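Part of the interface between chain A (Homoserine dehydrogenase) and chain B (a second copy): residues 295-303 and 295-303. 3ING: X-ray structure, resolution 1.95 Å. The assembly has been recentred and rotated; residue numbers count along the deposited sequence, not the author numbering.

Chain A 295-303: GTVNVSDIY
Chain B 295-303: GTVNVSDIY

When a β-strand runs beside a two-fold axis, its partner can be its own copy, and the sheet then continues from one subunit into the next. Homoserine dehydrogenase gives a compact example: strand 296-301 of each chain pairs with its mate antiparallel, the N-to-C directions 164° apart and the axes 4.5 Å apart at their closest. The register is centred on V299, so that residue numbers in each pair sum to 598.

The strongest links are backbone hydrogen bonds. N298(A) N donates to S300(B) O at 2.8 Å, almost linearly (176°), and S300(B) N returns a bond to N298(A) O at 2.9 Å and 163°. Symmetry repeats this closed ring between S300(A) and N298(B), giving four bonds that flank the axis. N298(A) CA and S300(B) CA, a hydrogen-bonded pair, are 5.1 Å apart, as are their symmetry mates. Beyond each ring I302 N donates to T296 O of the other chain at 3.1 Å, with a more bent angle of 140°.

The narrower, non-hydrogen-bonded pairs alternate with these. V299(A) CA lies 4.6 Å from V299(B) CA, and V297(A) CA 4.5 Å from D301(B) CA. Here CA-H groups face carbonyls, as in V299(A) CA to N298(B) O at 3.3 Å.

Side chains reinforce the ladder on the face bearing N298 and S300. N298 adopts chi1 m (-42°) with chi2 -55°, and S300 chi1 p (66°); this brings N298(A) ND2 to 3.1 Å from S300(B) OG, a hydrogen bond at 166° that joins the same two residues as the backbone pairing. N298 OD1 is satisfied elsewhere in the structure.

The opposite face carries V297, V299 and D301. Both valines are t, and V297(A) CG1 comes within 4.4 Å of V299(B) CG1, a loose apolar contact. D301 (chi1 p, chi2 5°) starts on this face, but its end leads away from the partner strand.

Strand backbones are extended: T296 -114/120, V297 -110/134, N298 -113/138, V299 -144/133, S300 -152/177, D301 -137/177; I302 breaks the run at -94/-42. Its CA-to-CB bond points toward the other strand and its chi angles are m, m; I302(B) CG1 lies 3.7 Å from T296(A) CG2 (T296 chi1 m). At each end a water accepts from two chains: water 1 lies 2.8 Å from T296(A) N and 3.0 Å from Y303(B) N, water 2 likewise with chains exchanged. G295 (69/-154) precedes the strand; Y303 (-141/110, chi1 t, chi2 -86°) leads its ring away. Altogether 651 Å² is buried.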

ATOM      1  N   GLY A 295      -4.369   2.421  12.266  1.00 19.50           N
ATOM      2  CA  GLY A 295      -3.894   3.780  12.496  1.00 21.21           C
ATOM      3  C   GLY A 295      -4.242   4.763  11.399  1.00 20.89           C
ATOM      4  O   GLY A 295      -5.241   4.584  10.678  1.00 18.25           O
ATOM      5  N   THR A 296      -3.421   5.813  11.293  1.00 17.86           N
ATOM      6  CA  THR A 296      -3.567   6.799  10.251  1.00 20.94           C
ATOM      7  C   THR A 296      -2.348   6.679   9.375  1.00 21.70           C
ATOM      8  O   THR A 296      -1.204   6.869   9.830  1.00 21.36           O
ATOM      9  CB  THR A 296      -3.716   8.233  10.796  1.00 20.40           C
ATOM     10  OG1 THR A 296      -4.931   8.299  11.521  1.00 27.35           O
ATOM     11  CG2 THR A 296      -3.733   9.310   9.662  1.00 20.09           C
ATOM     12  N   VAL A 297      -2.622   6.369   8.119  1.00 22.41           N
ATOM     13  CA  VAL A 297      -1.605   6.050   7.144  1.00 19.36           C
ATOM     14  C   VAL A 297      -1.477   7.144   6.115  1.00 18.31           C
ATOM     15  O   VAL A 297      -2.484   7.650   5.607  1.00 20.05           O
ATOM     16  CB  VAL A 297      -1.884   4.670   6.439  1.00 20.81           C
ATOM     17  CG1 VAL A 297      -0.842   4.418   5.340  1.00 23.42           C
ATOM     18  CG2 VAL A 297      -1.902   3.511   7.481  1.00 17.70           C
ATOM     19  N   ASN A 298      -0.230   7.522   5.830  1.00 18.23           N
ATOM     20  CA  ASN A 298       0.087   8.544   4.857  1.00 18.88           C
ATOM     21  C   ASN A 298       0.813   7.934   3.666  1.00 19.87           C
ATOM     22  O   ASN A 298       1.719   7.155   3.842  1.00 20.34           O
ATOM     23  CB  ASN A 298       0.959   9.643   5.467  1.00 20.72           C
ATOM     24  CG  ASN A 298       0.509  10.048   6.859  1.00 25.72           C
ATOM     25  OD1 ASN A 298      -0.650  10.414   7.063  1.00 23.89           O
ATOM     26  ND2 ASN A 298       1.435  10.001   7.827  1.00 20.51           N
ATOM     27  N   VAL A 299       0.460   8.366   2.459  1.00 19.55           N
ATOM     28  CA  VAL A 299       1.036   7.782   1.231  1.00 20.61           C
ATOM     29  C   VAL A 299       1.190   8.915   0.245  1.00 20.55           C
ATOM     30  O   VAL A 299       0.285   9.756   0.112  1.00 21.79           O
ATOM     31  CB  VAL A 299       0.162   6.683   0.622  1.00 19.80           C
ATOM     32  CG1 VAL A 299       0.869   6.027  -0.608  1.00 15.25           C
ATOM     33  CG2 VAL A 299      -0.245   5.615   1.667  1.00 21.56           C
ATOM     34  N   SER A 300       2.349   8.996  -0.368  1.00 20.78           N
ATOM     35  CA  SER A 300       2.603  10.018  -1.375  1.00 18.69           C
ATOM     36  C   SER A 300       3.641   9.531  -2.380  1.00 21.19           C
ATOM     37  O   SER A 300       4.174   8.432  -2.260  1.00 21.40           O
ATOM     38  CB  SER A 300       3.051  11.319  -0.704  1.00 18.16           C
ATOM     39  OG  SER A 300       4.292  11.192  -0.063  1.00 20.81           O
ATOM     40  N   ASP A 301       3.928  10.351  -3.387  1.00 21.78           N
ATOM     41  CA  ASP A 301       5.060  10.071  -4.249  1.00 22.22           C
ATOM     42  C   ASP A 301       5.834  11.338  -4.539  1.00 21.72           C
ATOM     43  O   ASP A 301       5.421  12.426  -4.154  1.00 21.30           O
ATOM     44  CB  ASP A 301       4.660   9.336  -5.553  1.00 22.89           C
ATOM     45  CG  ASP A 301       3.715  10.122  -6.436  1.00 29.63           C
ATOM     46  OD1 ASP A 301       3.410  11.285  -6.143  1.00 22.99           O
ATOM     47  OD2 ASP A 301       3.225   9.503  -7.407  1.00 30.28           O
ATOM     48  N   ILE A 302       6.919  11.177  -5.277  1.00 22.45           N
ATOM     49  CA  ILE A 302       7.803  12.282  -5.570  1.00 25.85           C
ATOM     50  C   ILE A 302       7.442  12.936  -6.896  1.00 27.32           C
ATOM     51  O   ILE A 302       7.468  14.144  -7.034  1.00 23.53           O
ATOM     52  CB  ILE A 302       9.247  11.763  -5.570  1.00 28.22           C
ATOM     53  CG1 ILE A 302       9.631  11.268  -4.162  1.00 30.41           C
ATOM     54  CG2 ILE A 302      10.242  12.809  -6.032  1.00 29.47           C
ATOM     55  CD1 ILE A 302       9.594  12.323  -3.107  1.00 32.96           C
ATOM     56  N   TYR A 303       7.139  12.135  -7.900  1.00 25.34           N
ATOM     57  CA  TYR A 303       6.847  12.689  -9.202  1.00 24.70           C
ATOM     58  C   TYR A 303       5.710  11.878  -9.777  1.00 24.24           C
ATOM     59  O   TYR A 303       5.902  10.720 -10.084  1.00 25.32           O
ATOM     60  CB  TYR A 303       8.080  12.578 -10.084  1.00 23.28           C
ATOM     61  CG  TYR A 303       7.901  13.251 -11.424  1.00 27.96           C
ATOM     62  CD1 TYR A 303       7.327  12.581 -12.490  1.00 26.36           C
ATOM     63  CD2 TYR A 303       8.285  14.576 -11.609  1.00 27.44           C
ATOM     64  CE1 TYR A 303       7.140  13.219 -13.729  1.00 27.74           C
ATOM     65  CE2 TYR A 303       8.089  15.226 -12.817  1.00 32.56           C
ATOM     66  CZ  TYR A 303       7.538  14.547 -13.885  1.00 30.66           C
ATOM     67  OH  TYR A 303       7.391  15.201 -15.114  1.00 29.29           O
TER
ATOM     68  N   GLY B 295       7.379   4.797  -9.896  1.00 19.50           N
ATOM     69  CA  GLY B 295       7.966   5.986  -9.289  1.00 21.21           C
ATOM     70  C   GLY B 295       8.625   5.748  -7.948  1.00 20.89           C
ATOM     71  O   GLY B 295       9.082   4.629  -7.653  1.00 18.25           O
ATOM     72  N   THR B 296       8.687   6.817  -7.146  1.00 17.86           N
ATOM     73  CA  THR B 296       9.213   6.740  -5.805  1.00 20.94           C
ATOM     74  C   THR B 296       8.060   7.018  -4.878  1.00 21.70           C
ATOM     75  O   THR B 296       7.447   8.101  -4.915  1.00 21.36           O
ATOM     76  CB  THR B 296      10.371   7.726  -5.556  1.00 20.40           C
ATOM     77  OG1 THR B 296      11.454   7.344  -6.385  1.00 27.35           O
ATOM     78  CG2 THR B 296      10.842   7.738  -4.064  1.00 20.09           C
ATOM     79  N   VAL B 297       7.789   6.022  -4.050  1.00 22.41           N
ATOM     80  CA  VAL B 297       6.632   6.007  -3.186  1.00 19.36           C
ATOM     81  C   VAL B 297       7.031   6.174  -1.742  1.00 18.31           C
ATOM     82  O   VAL B 297       7.986   5.543  -1.275  1.00 20.05           O
ATOM     83  CB  VAL B 297       5.787   4.690  -3.366  1.00 20.81           C
ATOM     84  CG1 VAL B 297       4.629   4.664  -2.358  1.00 23.42           C
ATOM     85  CG2 VAL B 297       5.268   4.563  -4.830  1.00 17.70           C
ATOM     86  N   ASN B 298       6.308   7.052  -1.044  1.00 18.23           N
ATOM     87  CA  ASN B 298       6.534   7.332   0.356  1.00 18.88           C
ATOM     88  C   ASN B 298       5.353   6.854   1.190  1.00 19.87           C
ATOM     89  O   ASN B 298       4.224   7.096   0.838  1.00 20.34           O
ATOM     90  CB  ASN B 298       6.744   8.829   0.597  1.00 20.72           C
ATOM     91  CG  ASN B 298       7.634   9.476  -0.449  1.00 25.72           C
ATOM     92  OD1 ASN B 298       8.759   9.031  -0.679  1.00 23.89           O
ATOM     93  ND2 ASN B 298       7.135  10.548  -1.080  1.00 20.51           N
ATOM     94  N   VAL B 299       5.634   6.247   2.339  1.00 19.55           N
ATOM     95  CA  VAL B 299       4.571   5.666   3.184  1.00 20.61           C
ATOM     96  C   VAL B 299       4.987   5.896   4.618  1.00 20.55           C
ATOM     97  O   VAL B 299       6.165   5.710   4.966  1.00 21.79           O
ATOM     98  CB  VAL B 299       4.363   4.169   2.941  1.00 19.80           C
ATOM     99  CG1 VAL B 299       3.158   3.632   3.779  1.00 15.25           C
ATOM    100  CG2 VAL B 299       4.188   3.842   1.438  1.00 21.56           C
ATOM    101  N   SER B 300       4.064   6.381   5.417  1.00 20.78           N
ATOM    102  CA  SER B 300       4.329   6.604   6.833  1.00 18.69           C
ATOM    103  C   SER B 300       3.041   6.492   7.641  1.00 21.19           C
ATOM    104  O   SER B 300       1.962   6.284   7.092  1.00 21.40           O
ATOM    105  CB  SER B 300       4.992   7.968   7.037  1.00 18.16           C
ATOM    106  OG  SER B 300       4.143   9.033   6.703  1.00 20.81           O
ATOM    107  N   ASP B 301       3.150   6.622   8.960  1.00 21.78           N
ATOM    108  CA  ASP B 301       1.959   6.760   9.775  1.00 22.22           C
ATOM    109  C   ASP B 301       2.158   7.825  10.831  1.00 21.72           C
ATOM    110  O   ASP B 301       3.249   8.363  10.979  1.00 21.30           O
ATOM    111  CB  ASP B 301       1.493   5.420  10.397  1.00 22.89           C
ATOM    112  CG  ASP B 301       2.504   4.793  11.333  1.00 29.63           C
ATOM    113  OD1 ASP B 301       3.547   5.397  11.620  1.00 22.99           O
ATOM    114  OD2 ASP B 301       2.251   3.630  11.719  1.00 30.28           O
ATOM    115  N   ILE B 302       1.104   8.063  11.593  1.00 22.45           N
ATOM    116  CA  ILE B 302       1.117   9.108  12.592  1.00 25.85           C
ATOM    117  C   ILE B 302       1.522   8.560  13.953  1.00 27.32           C
ATOM    118  O   ILE B 302       2.260   9.182  14.693  1.00 23.53           O
ATOM    119  CB  ILE B 302      -0.273   9.757  12.635  1.00 28.22           C
ATOM    120  CG1 ILE B 302      -0.574  10.451  11.292  1.00 30.41           C
ATOM    121  CG2 ILE B 302      -0.415  10.753  13.768  1.00 29.47           C
ATOM    122  CD1 ILE B 302       0.365  11.558  10.948  1.00 32.96           C
ATOM    123  N   TYR B 303       1.007   7.400  14.314  1.00 25.34           N
ATOM    124  CA  TYR B 303       1.302   6.853  15.618  1.00 24.70           C
ATOM    125  C   TYR B 303       1.480   5.364  15.438  1.00 24.24           C
ATOM    126  O   TYR B 303       0.522   4.683  15.141  1.00 25.32           O
ATOM    127  CB  TYR B 303       0.143   7.141  16.558  1.00 23.28           C
ATOM    128  CG  TYR B 303       0.425   6.715  17.980  1.00 27.96           C
ATOM    129  CD1 TYR B 303       0.180   5.420  18.400  1.00 26.36           C
ATOM    130  CD2 TYR B 303       0.968   7.613  18.894  1.00 27.44           C
ATOM    131  CE1 TYR B 303       0.467   5.021  19.718  1.00 27.74           C
ATOM    132  CE2 TYR B 303       1.277   7.231  20.190  1.00 32.56           C
ATOM    133  CZ  TYR B 303       1.008   5.945  20.613  1.00 30.66           C
ATOM    134  OH  TYR B 303       1.278   5.586  21.939  1.00 29.29           O
TER
HETATM  135  O   HOH W   1      -1.130   5.813  12.923  1.00 26.06           O
HETATM  136  O   HOH W   2       7.366   9.143  -8.013  1.00 26.06           O